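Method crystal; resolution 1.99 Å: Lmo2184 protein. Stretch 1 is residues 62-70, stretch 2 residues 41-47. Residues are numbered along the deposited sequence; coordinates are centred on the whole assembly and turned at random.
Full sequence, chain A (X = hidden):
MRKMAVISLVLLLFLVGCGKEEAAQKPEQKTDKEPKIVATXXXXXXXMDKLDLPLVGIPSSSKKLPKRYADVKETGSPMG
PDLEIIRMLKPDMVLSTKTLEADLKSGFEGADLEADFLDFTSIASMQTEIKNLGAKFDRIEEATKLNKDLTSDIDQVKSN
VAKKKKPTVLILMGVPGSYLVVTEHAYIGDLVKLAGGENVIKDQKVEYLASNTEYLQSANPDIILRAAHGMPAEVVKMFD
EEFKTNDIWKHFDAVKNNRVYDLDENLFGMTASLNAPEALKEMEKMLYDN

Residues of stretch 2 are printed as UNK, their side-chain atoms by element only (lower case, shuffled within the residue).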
ATOM      1  N   SER A  62       1.096  10.979  -8.043  1.00 35.64           N
ATOM      2  CA  SER A  62       1.492  10.109  -9.144  1.00 40.42           C
ATOM      3  C   SER A  62       0.422  10.013 -10.219  1.00 36.98           C
ATOM      4  O   SER A  62       0.693   9.453 -11.278  1.00 36.96           O
ATOM      5  CB  SER A  62       1.806   8.704  -8.624  1.00 43.73           C
ATOM      6  OG  SER A  62       0.647   8.181  -7.989  1.00 45.28           O
ATOM      7  N   LYS A  63      -0.779  10.535  -9.973  1.00 34.14           N
ATOM      8  CA  LYS A  63      -1.846  10.475 -10.953  1.00 34.48           C
ATOM      9  C   LYS A  63      -1.638  11.529 -12.030  1.00 33.87           C
ATOM     10  O   LYS A  63      -1.091  12.601 -11.778  1.00 33.34           O
ATOM     11  CB  LYS A  63      -3.207  10.680 -10.282  1.00 35.83           C
ATOM     12  CG  LYS A  63      -3.535   9.620  -9.224  1.00 40.40           C
ATOM     13  CD  LYS A  63      -4.942   9.780  -8.689  1.00 44.21           C
ATOM     14  CE  LYS A  63      -5.231   8.763  -7.573  1.00 48.34           C
ATOM     15  NZ  LYS A  63      -5.361   7.350  -8.048  1.00 47.22           N
ATOM     16  N   LYS A  64      -2.075  11.198 -13.241  1.00 32.91           N
ATOM     17  CA  LYS A  64      -2.018  12.126 -14.365  1.00 37.59           C
ATOM     18  C   LYS A  64      -2.911  13.342 -14.097  1.00 32.56           C
ATOM     19  O   LYS A  64      -4.054  13.207 -13.635  1.00 27.82           O
ATOM     20  CB  LYS A  64      -2.438  11.398 -15.649  1.00 44.68           C
ATOM     21  CG  LYS A  64      -2.774  12.283 -16.838  1.00 53.84           C
ATOM     22  CD  LYS A  64      -1.552  13.043 -17.347  1.00 63.10           C
ATOM     23  CE  LYS A  64      -1.960  14.084 -18.398  1.00 68.47           C
ATOM     24  NZ  LYS A  64      -0.812  14.952 -18.795  1.00 72.68           N
ATOM     25  N   LEU A  65      -2.372  14.534 -14.348  1.00 29.27           N
ATOM     26  CA  LEU A  65      -3.110  15.777 -14.198  1.00 28.55           C
ATOM     27  C   LEU A  65      -3.359  16.405 -15.565  1.00 28.67           C
ATOM     28  O   LEU A  65      -2.671  16.084 -16.539  1.00 29.23           O
ATOM     29  CB  LEU A  65      -2.341  16.762 -13.308  1.00 30.47           C
ATOM     30  CG  LEU A  65      -2.164  16.339 -11.847  1.00 31.55           C
ATOM     31  CD1 LEU A  65      -1.429  17.396 -11.097  1.00 32.12           C
ATOM     32  CD2 LEU A  65      -3.523  16.125 -11.214  1.00 31.95           C
ATOM     33  N   PRO A  66      -4.339  17.297 -15.686  1.00 25.42           N
ATOM     34  CA  PRO A  66      -4.543  17.963 -16.979  1.00 25.15           C
ATOM     35  C   PRO A  66      -3.245  18.583 -17.489  1.00 28.94           C
ATOM     36  O   PRO A  66      -2.461  19.161 -16.724  1.00 27.54           O
ATOM     37  CB  PRO A  66      -5.610  19.020 -16.674  1.00 23.45           C
ATOM     38  CG  PRO A  66      -6.382  18.445 -15.478  1.00 23.14           C
ATOM     39  CD  PRO A  66      -5.290  17.745 -14.658  1.00 25.31           C
ATOM     40  N   LYS A  67      -3.033  18.459 -18.804  1.00 28.72           N
ATOM     41  CA  LYS A  67      -1.775  18.868 -19.422  1.00 36.47           C
ATOM     42  C   LYS A  67      -1.496  20.356 -19.266  1.00 34.54           C
ATOM     43  O   LYS A  67      -0.332  20.760 -19.229  1.00 31.53           O
ATOM     44  CB  LYS A  67      -1.779  18.498 -20.903  1.00 47.57           C
ATOM     45  CG  LYS A  67      -1.797  16.994 -21.136  1.00 58.12           C
ATOM     46  CD  LYS A  67      -2.058  16.640 -22.599  1.00 67.95           C
ATOM     47  CE  LYS A  67      -2.207  15.126 -22.781  1.00 71.42           C
ATOM     48  NZ  LYS A  67      -0.981  14.410 -22.334  1.00 73.70           N
ATOM     49  N   ARG A  68      -2.525  21.191 -19.176  1.00 28.85           N
ATOM     50  CA  ARG A  68      -2.241  22.616 -19.093  1.00 32.78           C
ATOM     51  C   ARG A  68      -1.433  22.973 -17.846  1.00 32.32           C
ATOM     52  O   ARG A  68      -0.808  24.031 -17.816  1.00 29.50           O
ATOM     53  CB  ARG A  68      -3.537  23.434 -19.133  1.00 28.91           C
ATOM     54  CG  ARG A  68      -4.439  23.218 -17.958  1.00 28.35           C
ATOM     55  CD  ARG A  68      -5.636  24.223 -17.982  1.00 29.65           C
ATOM     56  NE  ARG A  68      -5.190  25.621 -17.867  1.00 31.89           N
ATOM     57  CZ  ARG A  68      -5.924  26.674 -18.227  1.00 34.53           C
ATOM     58  NH1 ARG A  68      -7.144  26.497 -18.732  1.00 29.55           N
ATOM     59  NH2 ARG A  68      -5.441  27.908 -18.079  1.00 37.11           N
ATOM     60  N   TYR A  69      -1.429  22.132 -16.815  1.00 28.11           N
ATOM     61  CA  TYR A  69      -0.713  22.447 -15.584  1.00 29.47           C
ATOM     62  C   TYR A  69       0.639  21.730 -15.499  1.00 31.82           C
ATOM     63  O   TYR A  69       1.206  21.600 -14.405  1.00 30.09           O
ATOM     64  CB  TYR A  69      -1.584  22.107 -14.373  1.00 26.18           C
ATOM     65  CG  TYR A  69      -2.974  22.737 -14.421  1.00 24.46           C
ATOM     66  CD1 TYR A  69      -3.132  24.114 -14.569  1.00 24.43           C
ATOM     67  CD2 TYR A  69      -4.123  21.949 -14.293  1.00 23.02           C
ATOM     68  CE1 TYR A  69      -4.385  24.698 -14.609  1.00 23.05           C
ATOM     69  CE2 TYR A  69      -5.398  22.523 -14.327  1.00 21.61           C
ATOM     70  CZ  TYR A  69      -5.520  23.896 -14.471  1.00 23.79           C
ATOM     71  OH  TYR A  69      -6.772  24.443 -14.490  1.00 23.51           O
ATOM     72  N   ALA A  70       1.153  21.260 -16.636  1.00 31.46           N
ATOM     73  CA  ALA A  70       2.396  20.496 -16.656  1.00 37.93           C
ATOM     74  C   ALA A  70       3.532  21.190 -15.911  1.00 40.41           C
ATOM     75  O   ALA A  70       4.378  20.524 -15.300  1.00 38.31           O
ATOM     76  CB  ALA A  70       2.818  20.244 -18.105  1.00 37.21           C
ATOM     77  N   UNK A  41      -5.885  19.014  -4.528  1.00 21.64           N
ATOM     78  CA  UNK A  41      -6.225  17.630  -4.844  1.00 18.76           C
ATOM     79  C   UNK A  41      -6.382  17.448  -6.347  1.00 22.78           C
ATOM     80  O   UNK A  41      -6.645  18.404  -7.092  1.00 18.88           O
ATOM     81  o   UNK A  41      -8.641  17.662  -4.910  1.00 15.16           O
ATOM     82  c   UNK A  41      -7.521  17.169  -4.162  1.00 20.63           C
ATOM     83  c   UNK A  41      -7.600  17.697  -2.719  1.00 21.33           C
ATOM     84  N   UNK A  42      -6.255  16.184  -6.775  1.00 18.74           N
ATOM     85  CA  UNK A  42      -6.427  15.853  -8.191  1.00 21.50           C
ATOM     86  C   UNK A  42      -7.828  16.235  -8.665  1.00 21.71           C
ATOM     87  O   UNK A  42      -7.999  16.867  -9.720  1.00 22.08           O
ATOM     88  c   UNK A  42      -6.534  13.989  -9.867  1.00 24.96           C
ATOM     89  c   UNK A  42      -6.152  14.357  -8.429  1.00 23.09           C
ATOM     90  c   UNK A  42      -4.679  14.019  -8.166  1.00 23.58           C
ATOM     91  N   UNK A  43      -8.858  15.846  -7.896  1.00 17.80           N
ATOM     92  CA  UNK A  43     -10.242  16.161  -8.281  1.00 18.79           C
ATOM     93  C   UNK A  43     -10.452  17.658  -8.495  1.00 17.65           C
ATOM     94  O   UNK A  43     -11.130  18.068  -9.450  1.00 16.36           O
ATOM     95  c   UNK A  43     -11.213  15.643  -7.224  1.00 18.72           C
ATOM     96  N   UNK A  44      -9.930  18.500  -7.595  1.00 16.65           N
ATOM     97  CA  UNK A  44     -10.134  19.944  -7.762  1.00 16.14           C
ATOM     98  C   UNK A  44      -9.384  20.440  -8.987  1.00 18.32           C
ATOM     99  O   UNK A  44      -9.884  21.293  -9.735  1.00 17.59           O
ATOM    100  c   UNK A  44     -10.693  20.409  -5.341  1.00 15.73           C
ATOM    101  c   UNK A  44      -9.710  20.712  -6.487  1.00 16.88           C
ATOM    102  c   UNK A  44      -9.621  22.242  -6.747  1.00 12.47           C
ATOM    103  c   UNK A  44     -10.088  20.730  -3.965  1.00 18.13           C
ATOM    104  N   UNK A  45      -8.172  19.908  -9.219  1.00 16.72           N
ATOM    105  CA  UNK A  45      -7.379  20.331 -10.370  1.00 17.90           C
ATOM    106  C   UNK A  45      -8.120  20.059 -11.670  1.00 18.04           C
ATOM    107  O   UNK A  45      -8.075  20.871 -12.605  1.00 20.35           O
ATOM    108  c   UNK A  45      -5.187  20.096 -11.547  1.00 22.27           C
ATOM    109  o   UNK A  45      -5.284  19.892  -9.181  1.00 20.33           O
ATOM    110  c   UNK A  45      -6.019  19.601 -10.381  1.00 22.26           C
ATOM    111  N   UNK A  46      -8.794  18.910 -11.755  1.00 16.00           N
ATOM    112  CA  UNK A  46      -9.600  18.584 -12.935  1.00 19.38           C
ATOM    113  C   UNK A  46     -10.770  19.556 -13.108  1.00 20.38           C
ATOM    114  O   UNK A  46     -11.116  19.942 -14.239  1.00 19.12           O
ATOM    115  c   UNK A  46      -8.943  16.115 -12.839  1.00 17.05           C
ATOM    116  c   UNK A  46      -9.412  14.688 -12.526  1.00 24.58           C
ATOM    117  o   UNK A  46      -8.676  13.752 -12.905  1.00 24.93           O
ATOM    118  c   UNK A  46     -10.110  17.146 -12.821  1.00 15.38           C
ATOM    119  o   UNK A  46     -10.499  14.504 -11.912  1.00 26.01           O
ATOM    120  N   UNK A  47     -11.396  19.957 -12.004  1.00 13.83           N
ATOM    121  CA  UNK A  47     -12.469  20.948 -12.099  1.00 13.54           C
ATOM    122  C   UNK A  47     -11.915  22.279 -12.597  1.00 18.80           C
ATOM    123  O   UNK A  47     -12.522  22.938 -13.445  1.00 16.65           O
ATOM    124  c   UNK A  47     -14.584  19.667  -9.094  1.00 12.11           C
ATOM    125  c   UNK A  47     -14.115  19.855 -10.546  1.00 13.73           C
ATOM    126  c   UNK A  47     -14.021  22.395 -10.705  1.00 12.39           C
ATOM    127  c   UNK A  47     -13.195  21.081 -10.747  1.00 12.35           C
TER
HETATM  128  O   HOH W   1      -6.319  14.472 -14.220  1.00 27.27           O

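Position 41 carries three side-chain atoms: a carbon bonded to CA that bears one oxygen and one carbon. That fork is a threonine's, and the placement agrees, since the oxygen lies 3.1 Å from the backbone N of position 44, with an N-H...acceptor angle of 166°. Thr41 is therefore the N-cap of the helix that begins at 42, and its CA-to-CB bond points away from stretch 1, which its side chain does not touch.

Position 42 has three carbons, one carrying the other two, and no heteroatom. One terminal carbon approaches CD2 of Leu65 and CB of Lys63. The β-branched, all-carbon pattern identifies Val42, with chi1 at 172° (t); its CG2 lies 3.9 Å from Leu65 CD2 and 4.2 Å from Lys63 CB.

Position 43 has a single side-chain carbon, its CA-to-CB bond directed away from stretch 1 and without contact there: Ala43.

Position 44 has four carbons, forked at the first, with one arm two carbons long. This is Ile44, buried but out of reach of stretch 1; its backbone N donates the capping bond to Thr41 OG1.

Position 45 again shows a carbon bearing one oxygen and one carbon. The oxygen is 2.9 Å from the backbone O of Thr41, while the carbon arm faces Leu65, Pro66 and Tyr69. This is Thr45. Its OG1 donates to Thr41 O, which also accepts from Thr45 N at 3.0 Å. The methyl Thr45 CG2 lies 3.5 Å from Tyr69 CD2, approaching the ring obliquely, and 3.9 Å from Pro66 CD.

Position 46 has three carbons in a row, the third carrying two oxygens: a carboxylate on a two-carbon stem. Its CA-to-CB bond points away from stretch 1, yet the CA of position 46 is 4.1 Å from Pro66 CG. This is Glu46, and its side chain comes within 4.4 Å of the proline, Glu46 CG to Pro66 CG. One water bridges the two stretches, donating to Glu46 OE2 (2.8 Å from the water O) and to Lys64 O (2.7 Å from the water O).

Position 47 repeats the four-carbon fork with one longer arm, giving Ile47, which is buried and whose CA-to-CB bond points away from stretch 1.

The contact thus rests on packing: no direct hydrogen bond crosses it, and 317 Å² is buried in total. The CA-to-CB bonds of Val42 and Thr45, about one helical turn apart, both point toward stretch 1, and Leu65 CD2 reaches both residues, lying 4.3 Å from Thr45 CG2. Thr45 OG1 donates to Thr41 O at the start of the helix, and Thr45 CG2 packs against Pro66 and Tyr69, while the water links Glu46 to Lys64.

Stretch 2, residues 41-47: TVAITEI
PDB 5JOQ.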